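Local coordinates for StiE protein (PDB 6ECX), which is a modular polyketide synthase whose oxygen methyltransferase domain, the part present here, binds S-adenosylmethionine and probably O-methylates the polyketide intermediate, at residues 93-98 and 146-151. Numbering follows the deposited sequence.
Sequences MDFGCG and RDSAKD. With SAM (S-adenosylmethionine), chain B.
Phe95 and Ser148 bring the two backbones together, with their CA atoms 5.9 Å apart, where the turn after strand 91-94 faces the loop that follows strand 141-145. This is the cofactor end of a Rossmann-fold, class I methyltransferase. Residues 94-98 (DFGCG) belong to the glycine-rich loop known as motif I. One hydrogen bond joins the segments: Ser148 OG donates to Phe95 O at 2.7 Å. The hydroxyl lies in the carbonyl plane and meets a lone pair at a C=O...OG angle of 126°. With chi1 at -63°, OG stands beside the backbone N of Ser148 and anti to its carbonyl carbon. The hydroxyl and the N-H serve different partners, Phe95 O and the ligand. The hydroxyl also packs on Phe95 CB, with OG to CB 3.4 Å. The Phe95 ring turns from Ser148 and packs against Leu175 and Ile179 of helix 172-181.

Both segments hold S-adenosylmethionine. Ser148 N donates to adenine N1 of the ligand at 2.9 Å, almost straight at 178°. Ligand N6 donates to Asp147 OD1 at 3.0 Å. These two bonds read the adenine edge. Ligand C2 lies close to both Phe95 O and Ser148 OG. At the other end of the cofactor, Gly96 O accepts from the amino N of the ligand at 2.9 Å. Gly98 N gives only a weak bond to O3' of the ribose. Asp94 OD1 accepts from Gly96 N, closing an Asx turn at the start of the loop.

Asp147 forms a second Asx turn. Its OD1 also accepts from Ala149 N, so two N-H groups grip this oxygen and help fix the carboxylate. Its other oxygen, OD2, is met from above the carboxylate plane by Lys150 NZ, in a 2.8 Å salt bridge.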
# COMPACT_ATOMS: atom_id res chain seq x y z
N MET A 93 3.50 3.01 12.99
CA MET A 93 4.68 2.51 12.27
C MET A 93 4.34 2.35 10.80
O MET A 93 3.38 1.66 10.47
CB MET A 93 5.15 1.17 12.84
CG MET A 93 6.38 0.57 12.17
SD MET A 93 7.86 1.51 12.64
CE MET A 93 8.68 1.59 11.03
N ASP A 94 5.15 2.96 9.91
CA ASP A 94 5.02 2.77 8.46
C ASP A 94 6.21 1.96 7.98
O ASP A 94 7.33 2.48 7.93
CB ASP A 94 4.97 4.12 7.74
CG ASP A 94 4.75 3.99 6.22
OD1 ASP A 94 5.03 2.92 5.63
OD2 ASP A 94 4.29 4.98 5.62
N PHE A 95 5.99 0.68 7.64
CA PHE A 95 7.17 -0.15 7.41
C PHE A 95 7.69 -0.09 5.98
O PHE A 95 8.62 -0.83 5.65
CB PHE A 95 6.93 -1.60 7.87
CG PHE A 95 5.83 -2.34 7.15
CD1 PHE A 95 6.09 -2.99 5.96
CD2 PHE A 95 4.57 -2.46 7.72
CE1 PHE A 95 5.09 -3.72 5.32
CE2 PHE A 95 3.57 -3.20 7.09
CZ PHE A 95 3.83 -3.83 5.90
N GLY A 96 7.15 0.80 5.15
CA GLY A 96 7.76 1.08 3.85
C GLY A 96 7.35 2.47 3.42
O GLY A 96 6.49 2.63 2.55
N CYS A 97 7.96 3.50 4.02
CA CYS A 97 7.33 4.81 4.10
C CYS A 97 7.54 5.71 2.88
O CYS A 97 7.04 6.84 2.88
CB CYS A 97 7.80 5.53 5.37
SG CYS A 97 9.59 5.87 5.46
N GLY A 98 8.21 5.23 1.84
CA GLY A 98 8.30 6.01 0.60
C GLY A 98 8.88 7.40 0.82
O GLY A 98 9.97 7.57 1.39
N ARG A 146 16.17 1.37 7.24
CA ARG A 146 16.27 0.06 7.86
C ARG A 146 15.36 -0.90 7.12
O ARG A 146 14.46 -0.50 6.38
CB ARG A 146 15.90 0.12 9.36
CG ARG A 146 16.80 1.05 10.19
CD ARG A 146 17.28 0.43 11.47
NE ARG A 146 16.38 0.72 12.57
CZ ARG A 146 16.70 1.43 13.65
NH1 ARG A 146 17.92 1.92 13.79
NH2 ARG A 146 15.80 1.64 14.60
N ASP A 147 15.62 -2.19 7.30
CA ASP A 147 14.94 -3.26 6.58
C ASP A 147 13.91 -3.89 7.51
O ASP A 147 14.27 -4.49 8.52
CB ASP A 147 15.95 -4.30 6.09
CG ASP A 147 15.30 -5.41 5.24
OD1 ASP A 147 14.11 -5.74 5.45
OD2 ASP A 147 16.01 -5.94 4.36
N SER A 148 12.63 -3.76 7.14
CA SER A 148 11.52 -4.16 7.99
C SER A 148 11.45 -5.67 8.23
O SER A 148 10.74 -6.10 9.14
CB SER A 148 10.21 -3.66 7.38
OG SER A 148 10.18 -2.24 7.31
N ALA A 149 12.14 -6.47 7.42
CA ALA A 149 12.29 -7.89 7.70
C ALA A 149 13.53 -8.22 8.53
O ALA A 149 13.61 -9.32 9.09
CB ALA A 149 12.34 -8.70 6.40
N LYS A 150 14.50 -7.31 8.62
CA LYS A 150 15.76 -7.61 9.31
C LYS A 150 15.98 -6.77 10.56
O LYS A 150 16.75 -7.19 11.43
CB LYS A 150 16.96 -7.38 8.38
CG LYS A 150 16.93 -8.13 7.07
CD LYS A 150 18.18 -7.81 6.25
CE LYS A 150 18.26 -8.66 5.01
NZ LYS A 150 17.04 -8.52 4.17
N ASP A 151 15.36 -5.60 10.66
CA ASP A 151 15.57 -4.65 11.75
C ASP A 151 14.28 -4.52 12.55
O ASP A 151 13.24 -4.15 12.00
CB ASP A 151 15.97 -3.28 11.21
CG ASP A 151 17.33 -3.29 10.54
OD1 ASP A 151 18.30 -3.78 11.16
OD2 ASP A 151 17.42 -2.80 9.39
N SAM B . 4.00 3.32 1.26
CA SAM B . 4.54 4.38 0.41
C SAM B . 3.43 5.04 -0.40
O SAM B . 2.33 4.50 -0.46
OXT SAM B . 3.60 6.11 -1.00
CB SAM B . 5.61 3.82 -0.50
CG SAM B . 5.19 2.57 -1.28
SD SAM B . 6.47 2.13 -2.48
CE SAM B . 5.47 1.38 -3.79
C5' SAM B . 7.33 0.76 -1.66
C4' SAM B . 8.17 1.22 -0.47
O4' SAM B . 8.59 0.13 0.35
C3' SAM B . 9.44 1.98 -0.82
O3' SAM B . 9.47 3.11 0.04
C2' SAM B . 10.58 1.04 -0.43
O2' SAM B . 11.76 1.70 -0.01
C1' SAM B . 9.94 0.30 0.73
N9 SAM B . 10.53 -1.01 1.06
C8 SAM B . 10.67 -2.08 0.21
N7 SAM B . 11.22 -3.11 0.90
C5 SAM B . 11.44 -2.72 2.18
C6 SAM B . 11.97 -3.37 3.28
N6 SAM B . 12.39 -4.63 3.20
N1 SAM B . 12.07 -2.69 4.49
C2 SAM B . 11.64 -1.39 4.60
N3 SAM B . 11.11 -0.77 3.49
C4 SAM B . 11.01 -1.41 2.30